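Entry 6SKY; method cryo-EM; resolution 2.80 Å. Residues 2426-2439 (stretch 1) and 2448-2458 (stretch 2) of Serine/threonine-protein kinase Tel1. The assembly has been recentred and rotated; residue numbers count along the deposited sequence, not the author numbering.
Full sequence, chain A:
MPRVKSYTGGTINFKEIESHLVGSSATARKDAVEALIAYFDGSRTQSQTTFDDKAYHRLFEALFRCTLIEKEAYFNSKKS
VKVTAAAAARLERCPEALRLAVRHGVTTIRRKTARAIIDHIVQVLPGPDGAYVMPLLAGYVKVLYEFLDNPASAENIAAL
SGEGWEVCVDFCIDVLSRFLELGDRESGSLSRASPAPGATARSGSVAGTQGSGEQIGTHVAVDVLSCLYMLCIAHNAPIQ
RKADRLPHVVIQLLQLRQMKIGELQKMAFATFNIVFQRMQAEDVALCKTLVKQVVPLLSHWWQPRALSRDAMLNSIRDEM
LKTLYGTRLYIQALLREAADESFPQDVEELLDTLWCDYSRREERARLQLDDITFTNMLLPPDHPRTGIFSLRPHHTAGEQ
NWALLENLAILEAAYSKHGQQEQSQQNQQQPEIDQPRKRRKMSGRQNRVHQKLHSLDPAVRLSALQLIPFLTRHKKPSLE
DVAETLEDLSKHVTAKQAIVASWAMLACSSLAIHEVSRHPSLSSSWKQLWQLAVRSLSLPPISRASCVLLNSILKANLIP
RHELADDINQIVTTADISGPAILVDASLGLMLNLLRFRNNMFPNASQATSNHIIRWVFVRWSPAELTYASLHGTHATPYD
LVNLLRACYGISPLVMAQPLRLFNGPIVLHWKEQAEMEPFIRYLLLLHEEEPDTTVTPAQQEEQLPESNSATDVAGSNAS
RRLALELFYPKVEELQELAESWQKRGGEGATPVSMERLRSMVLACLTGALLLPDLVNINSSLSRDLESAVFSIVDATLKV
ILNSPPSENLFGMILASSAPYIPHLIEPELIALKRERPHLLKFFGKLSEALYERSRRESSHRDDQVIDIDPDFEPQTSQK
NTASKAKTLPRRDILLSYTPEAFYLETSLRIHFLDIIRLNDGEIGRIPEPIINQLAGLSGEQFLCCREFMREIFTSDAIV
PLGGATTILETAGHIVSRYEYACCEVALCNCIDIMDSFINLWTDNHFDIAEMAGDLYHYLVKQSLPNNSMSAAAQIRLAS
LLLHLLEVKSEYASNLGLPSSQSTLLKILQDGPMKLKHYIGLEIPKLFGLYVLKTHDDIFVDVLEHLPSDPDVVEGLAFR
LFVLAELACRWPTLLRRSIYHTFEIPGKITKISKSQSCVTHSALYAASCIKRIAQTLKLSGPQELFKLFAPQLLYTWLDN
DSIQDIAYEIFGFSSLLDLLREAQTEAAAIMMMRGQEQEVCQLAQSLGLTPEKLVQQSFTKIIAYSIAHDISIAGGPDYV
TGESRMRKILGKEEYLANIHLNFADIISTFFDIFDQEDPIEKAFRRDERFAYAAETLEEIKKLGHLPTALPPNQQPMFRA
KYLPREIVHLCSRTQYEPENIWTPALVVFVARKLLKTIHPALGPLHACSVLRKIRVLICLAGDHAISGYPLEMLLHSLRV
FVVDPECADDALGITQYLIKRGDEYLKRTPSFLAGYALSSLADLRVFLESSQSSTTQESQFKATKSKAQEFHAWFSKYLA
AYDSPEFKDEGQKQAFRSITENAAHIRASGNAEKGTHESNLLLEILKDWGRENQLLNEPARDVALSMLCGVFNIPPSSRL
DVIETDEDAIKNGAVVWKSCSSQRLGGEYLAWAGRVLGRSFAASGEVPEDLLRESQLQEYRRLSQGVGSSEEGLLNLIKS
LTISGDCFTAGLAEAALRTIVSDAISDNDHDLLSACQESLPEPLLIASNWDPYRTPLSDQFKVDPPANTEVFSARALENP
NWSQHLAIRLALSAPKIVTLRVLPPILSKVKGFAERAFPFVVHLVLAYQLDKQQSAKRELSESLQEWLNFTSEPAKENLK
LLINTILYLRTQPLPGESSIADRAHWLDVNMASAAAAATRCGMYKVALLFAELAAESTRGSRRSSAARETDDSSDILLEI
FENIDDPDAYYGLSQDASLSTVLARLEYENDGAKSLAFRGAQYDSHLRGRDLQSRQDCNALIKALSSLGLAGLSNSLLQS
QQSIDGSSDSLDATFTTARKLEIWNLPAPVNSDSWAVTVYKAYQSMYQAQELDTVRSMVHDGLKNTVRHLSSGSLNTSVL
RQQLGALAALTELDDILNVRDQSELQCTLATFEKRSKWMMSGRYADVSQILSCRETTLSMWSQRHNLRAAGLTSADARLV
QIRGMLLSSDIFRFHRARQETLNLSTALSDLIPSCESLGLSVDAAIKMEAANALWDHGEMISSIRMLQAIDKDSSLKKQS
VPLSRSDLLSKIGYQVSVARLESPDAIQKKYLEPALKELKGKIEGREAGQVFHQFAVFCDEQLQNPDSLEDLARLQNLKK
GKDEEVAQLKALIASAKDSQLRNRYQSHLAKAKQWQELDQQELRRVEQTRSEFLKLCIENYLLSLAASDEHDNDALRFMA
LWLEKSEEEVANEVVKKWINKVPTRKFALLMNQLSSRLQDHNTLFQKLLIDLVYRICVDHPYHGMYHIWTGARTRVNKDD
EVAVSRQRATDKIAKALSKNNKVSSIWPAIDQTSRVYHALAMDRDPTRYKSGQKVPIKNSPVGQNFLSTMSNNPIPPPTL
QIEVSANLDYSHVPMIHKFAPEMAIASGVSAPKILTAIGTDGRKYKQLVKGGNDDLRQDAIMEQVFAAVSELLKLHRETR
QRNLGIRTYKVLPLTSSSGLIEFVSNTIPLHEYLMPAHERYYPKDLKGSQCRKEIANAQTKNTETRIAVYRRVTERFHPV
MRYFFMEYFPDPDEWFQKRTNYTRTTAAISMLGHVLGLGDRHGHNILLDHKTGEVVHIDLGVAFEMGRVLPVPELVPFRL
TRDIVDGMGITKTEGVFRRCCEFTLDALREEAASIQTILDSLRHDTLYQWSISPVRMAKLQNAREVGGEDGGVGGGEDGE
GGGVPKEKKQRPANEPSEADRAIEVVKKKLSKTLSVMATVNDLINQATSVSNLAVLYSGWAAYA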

# COMPACT_ATOMS: atom_id res chain seq x y z
N LYS A 2426 19.16 15.32 30.96
CA LYS A 2426 18.60 15.41 29.62
C LYS A 2426 19.51 16.18 28.68
O LYS A 2426 19.49 15.95 27.47
CB LYS A 2426 17.24 16.08 29.67
CG LYS A 2426 16.34 15.59 30.77
CD LYS A 2426 15.61 14.34 30.37
CE LYS A 2426 14.50 14.08 31.34
NZ LYS A 2426 13.60 13.01 30.86
N PHE A 2427 20.31 17.09 29.21
CA PHE A 2427 21.24 17.89 28.43
C PHE A 2427 22.67 17.38 28.50
O PHE A 2427 23.55 17.98 27.91
CB PHE A 2427 21.21 19.34 28.90
CG PHE A 2427 19.85 19.93 28.96
CD1 PHE A 2427 19.21 20.33 27.82
CD2 PHE A 2427 19.22 20.10 30.17
CE1 PHE A 2427 17.96 20.88 27.88
CE2 PHE A 2427 17.97 20.65 30.23
CZ PHE A 2427 17.34 21.04 29.08
N ALA A 2428 22.91 16.29 29.22
CA ALA A 2428 24.28 15.90 29.53
C ALA A 2428 25.05 15.49 28.29
O ALA A 2428 26.27 15.69 28.23
CB ALA A 2428 24.29 14.77 30.55
N LEU A 2429 24.38 14.93 27.29
CA LEU A 2429 25.04 14.50 26.07
C LEU A 2429 25.12 15.58 25.01
O LEU A 2429 25.61 15.32 23.91
CB LEU A 2429 24.33 13.27 25.48
CG LEU A 2429 24.52 11.93 26.18
CD1 LEU A 2429 23.86 10.83 25.38
CD2 LEU A 2429 25.99 11.63 26.38
N LEU A 2430 24.65 16.79 25.30
CA LEU A 2430 24.71 17.91 24.37
C LEU A 2430 25.70 18.97 24.84
O LEU A 2430 25.45 20.16 24.68
CB LEU A 2430 23.34 18.56 24.18
CG LEU A 2430 22.09 17.71 24.19
CD1 LEU A 2430 20.91 18.60 23.93
CD2 LEU A 2430 22.17 16.61 23.16
N MET A 2431 26.81 18.56 25.43
CA MET A 2431 27.79 19.52 25.90
C MET A 2431 28.73 19.99 24.80
O MET A 2431 29.43 20.99 25.00
CB MET A 2431 28.59 18.93 27.05
CG MET A 2431 27.90 19.00 28.39
SD MET A 2431 27.84 20.66 29.05
CE MET A 2431 29.57 21.08 29.05
N ASN A 2432 28.78 19.30 23.67
CA ASN A 2432 29.56 19.81 22.55
C ASN A 2432 28.92 21.04 21.94
O ASN A 2432 29.62 21.94 21.47
CB ASN A 2432 29.73 18.73 21.49
CG ASN A 2432 30.88 17.81 21.77
OD1 ASN A 2432 31.95 18.26 22.16
ND2 ASN A 2432 30.68 16.52 21.57
N GLN A 2433 27.59 21.09 21.92
CA GLN A 2433 26.87 22.23 21.37
C GLN A 2433 26.66 23.33 22.38
O GLN A 2433 26.55 24.50 22.00
CB GLN A 2433 25.50 21.78 20.84
CG GLN A 2433 25.55 21.01 19.54
CD GLN A 2433 25.86 19.54 19.73
OE1 GLN A 2433 25.17 18.84 20.46
NE2 GLN A 2433 26.90 19.06 19.05
N LEU A 2434 26.59 23.00 23.66
CA LEU A 2434 26.37 24.02 24.67
C LEU A 2434 27.64 24.78 24.99
O LEU A 2434 27.61 26.01 25.09
CB LEU A 2434 25.81 23.38 25.94
CG LEU A 2434 24.38 22.88 25.86
CD1 LEU A 2434 24.02 22.14 27.11
CD2 LEU A 2434 23.45 24.04 25.65
N SER A 2435 28.75 24.08 25.15
CA SER A 2435 30.02 24.72 25.46
C SER A 2435 30.64 25.40 24.25
O SER A 2435 31.68 26.04 24.40
CB SER A 2435 30.99 23.69 26.03
OG SER A 2435 31.27 22.67 25.09
N SER A 2436 30.05 25.28 23.08
CA SER A 2436 30.53 25.98 21.90
C SER A 2436 29.90 27.35 21.74
O SER A 2436 30.41 28.16 20.97
CB SER A 2436 30.25 25.14 20.66
OG SER A 2436 30.17 25.95 19.51
N ARG A 2437 28.81 27.63 22.45
CA ARG A 2437 28.12 28.90 22.38
C ARG A 2437 28.40 29.78 23.58
O ARG A 2437 27.77 30.83 23.73
CB ARG A 2437 26.61 28.68 22.25
CG ARG A 2437 26.21 27.90 21.04
CD ARG A 2437 26.35 28.74 19.80
NE ARG A 2437 25.63 30.00 19.94
CZ ARG A 2437 24.48 30.28 19.33
NH1 ARG A 2437 23.92 29.39 18.53
NH2 ARG A 2437 23.90 31.45 19.52
N LEU A 2438 29.32 29.38 24.45
CA LEU A 2438 29.63 30.16 25.63
C LEU A 2438 30.35 31.44 25.25
O LEU A 2438 31.26 31.43 24.42
CB LEU A 2438 30.49 29.36 26.59
CG LEU A 2438 29.82 28.21 27.31
CD1 LEU A 2438 30.82 27.50 28.17
CD2 LEU A 2438 28.71 28.74 28.15
N GLN A 2439 29.93 32.55 25.86
CA GLN A 2439 30.60 33.83 25.71
C GLN A 2439 30.32 34.65 26.95
O GLN A 2439 29.39 34.37 27.70
CB GLN A 2439 30.13 34.56 24.45
CG GLN A 2439 30.89 34.16 23.22
CD GLN A 2439 30.36 34.81 21.99
OE1 GLN A 2439 29.42 35.60 22.05
NE2 GLN A 2439 30.95 34.49 20.85
N LEU A 2448 21.78 32.41 31.24
CA LEU A 2448 21.10 31.13 31.32
C LEU A 2448 21.99 29.99 30.83
O LEU A 2448 22.01 28.92 31.43
CB LEU A 2448 19.81 31.16 30.50
CG LEU A 2448 18.74 32.16 30.92
CD1 LEU A 2448 17.71 32.27 29.84
CD2 LEU A 2448 18.11 31.72 32.20
N LEU A 2449 22.75 30.23 29.77
CA LEU A 2449 23.59 29.18 29.20
C LEU A 2449 24.73 28.82 30.13
O LEU A 2449 25.06 27.64 30.29
CB LEU A 2449 24.11 29.63 27.85
CG LEU A 2449 24.81 28.58 27.01
CD1 LEU A 2449 23.93 27.38 26.87
CD2 LEU A 2449 25.12 29.15 25.66
N ILE A 2450 25.36 29.81 30.76
CA ILE A 2450 26.47 29.53 31.66
C ILE A 2450 25.98 28.80 32.90
O ILE A 2450 26.64 27.89 33.40
CB ILE A 2450 27.20 30.84 32.00
CG1 ILE A 2450 28.12 31.22 30.84
CG2 ILE A 2450 27.97 30.71 33.29
CD1 ILE A 2450 28.77 32.55 31.00
N ASP A 2451 24.79 29.16 33.39
CA ASP A 2451 24.25 28.48 34.56
C ASP A 2451 23.87 27.05 34.23
O ASP A 2451 24.09 26.14 35.04
CB ASP A 2451 23.05 29.25 35.09
CG ASP A 2451 22.57 28.72 36.42
OD1 ASP A 2451 23.39 28.58 37.34
OD2 ASP A 2451 21.35 28.46 36.55
N LEU A 2452 23.31 26.81 33.04
CA LEU A 2452 22.99 25.45 32.65
C LEU A 2452 24.24 24.60 32.50
O LEU A 2452 24.27 23.45 32.96
CB LEU A 2452 22.20 25.46 31.34
CG LEU A 2452 21.87 24.12 30.71
CD1 LEU A 2452 20.79 23.43 31.51
CD2 LEU A 2452 21.43 24.31 29.29
N VAL A 2453 25.28 25.13 31.85
CA VAL A 2453 26.52 24.38 31.70
C VAL A 2453 27.14 24.08 33.06
O VAL A 2453 27.63 22.98 33.31
CB VAL A 2453 27.49 25.14 30.78
CG1 VAL A 2453 28.86 24.55 30.87
CG2 VAL A 2453 27.00 25.09 29.36
N TYR A 2454 27.11 25.06 33.96
CA TYR A 2454 27.62 24.86 35.31
C TYR A 2454 26.88 23.73 36.02
O TYR A 2454 27.50 22.85 36.63
CB TYR A 2454 27.49 26.17 36.08
CG TYR A 2454 27.95 26.11 37.50
CD1 TYR A 2454 29.28 26.24 37.83
CD2 TYR A 2454 27.04 25.94 38.53
CE1 TYR A 2454 29.70 26.18 39.12
CE2 TYR A 2454 27.45 25.88 39.83
CZ TYR A 2454 28.78 26.01 40.12
OH TYR A 2454 29.19 25.95 41.43
N ARG A 2455 25.55 23.74 35.97
CA ARG A 2455 24.78 22.71 36.65
C ARG A 2455 25.00 21.34 36.04
O ARG A 2455 25.01 20.34 36.76
CB ARG A 2455 23.30 23.07 36.65
CG ARG A 2455 22.98 24.23 37.55
CD ARG A 2455 21.50 24.45 37.69
NE ARG A 2455 20.87 24.82 36.43
CZ ARG A 2455 20.00 24.06 35.78
NH1 ARG A 2455 19.49 24.48 34.64
NH2 ARG A 2455 19.64 22.89 36.28
N ILE A 2456 25.18 21.25 34.72
CA ILE A 2456 25.49 19.96 34.12
C ILE A 2456 26.84 19.46 34.61
O ILE A 2456 26.99 18.28 34.96
CB ILE A 2456 25.47 20.04 32.59
CG1 ILE A 2456 24.07 20.36 32.09
CG2 ILE A 2456 25.92 18.73 32.00
CD1 ILE A 2456 24.04 20.66 30.63
N CYS A 2457 27.85 20.33 34.65
CA CYS A 2457 29.16 19.89 35.11
C CYS A 2457 29.17 19.56 36.59
O CYS A 2457 30.05 18.81 37.03
CB CYS A 2457 30.21 20.95 34.82
SG CYS A 2457 30.42 21.29 33.08
N VAL A 2458 28.24 20.09 37.37
CA VAL A 2458 28.20 19.75 38.79
C VAL A 2458 27.46 18.43 39.02
O VAL A 2458 27.89 17.61 39.83
CB VAL A 2458 27.57 20.89 39.59
CG1 VAL A 2458 27.32 20.46 41.00
CG2 VAL A 2458 28.48 22.07 39.59

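Stretch 1 packs against the helix of stretch 2 through apolar side chains. No hydrogen bond crosses the contact; the helix of stretch 2 is held by its own backbone hydrogen bonds. The two stretches run in opposite directions: by CA atoms, Ala2428 lies nearest Ile2456, and Leu2438 lies nearest Ile2450.

Phe2427 is the first residue to touch. Its CA-to-CB bond points toward the helix, and its CB lies 3.6 Å from Ile2456 CD1. The ring meets Leu2452 obliquely, with Phe2427 CD2 3.9 Å from Leu2452 CD1. A type I turn from Phe2427 to Leu2430 follows, closed by a hydrogen bond from Leu2430 N to Phe2427 O (3.1 Å). Within it, Ala2428 has little side chain, and its CA comes within 4.1 Å of Ile2456 CG2. Leu2429 points away and makes no contact.

Met2431 starts out sideways, but its end comes nearer the helix. Its SD is 4.0 Å from Ile2456 CG2, while its CE is 4.0 Å from Val2453 CG1 and 4.1 Å from Cys2457 SG. The carbonyl of Met2431 also accepts a very short hydrogen bond from Ser2435 OG (2.5 Å to Met2431 O), a link inside stretch 1.

Leu2434 is a knob in a hole formed by Leu2449, Leu2452, Val2453 and Ile2456. This spacing places all four on one face of the helix, and Leu2434 sits among them. Leu2434 CD2 is 3.6 Å from Leu2449 CD1, and Leu2434 CD1 is 3.8 Å from Ile2456 CD1.

A second type I turn runs from Leu2434 to Arg2437. Arg2437 touches Leu2449 near its backbone, with Arg2437 CB 3.8 Å from Leu2449 CD2; the end of its side chain leads away. Leu2438 CD2 reaches Ile2450 CG1 at 3.7 Å and Leu2449 CG at 4.1 Å. Gln2439 closes the contact through its backbone: its O is 3.8 Å from Ile2450 CD1, while its CA-to-CB bond points away.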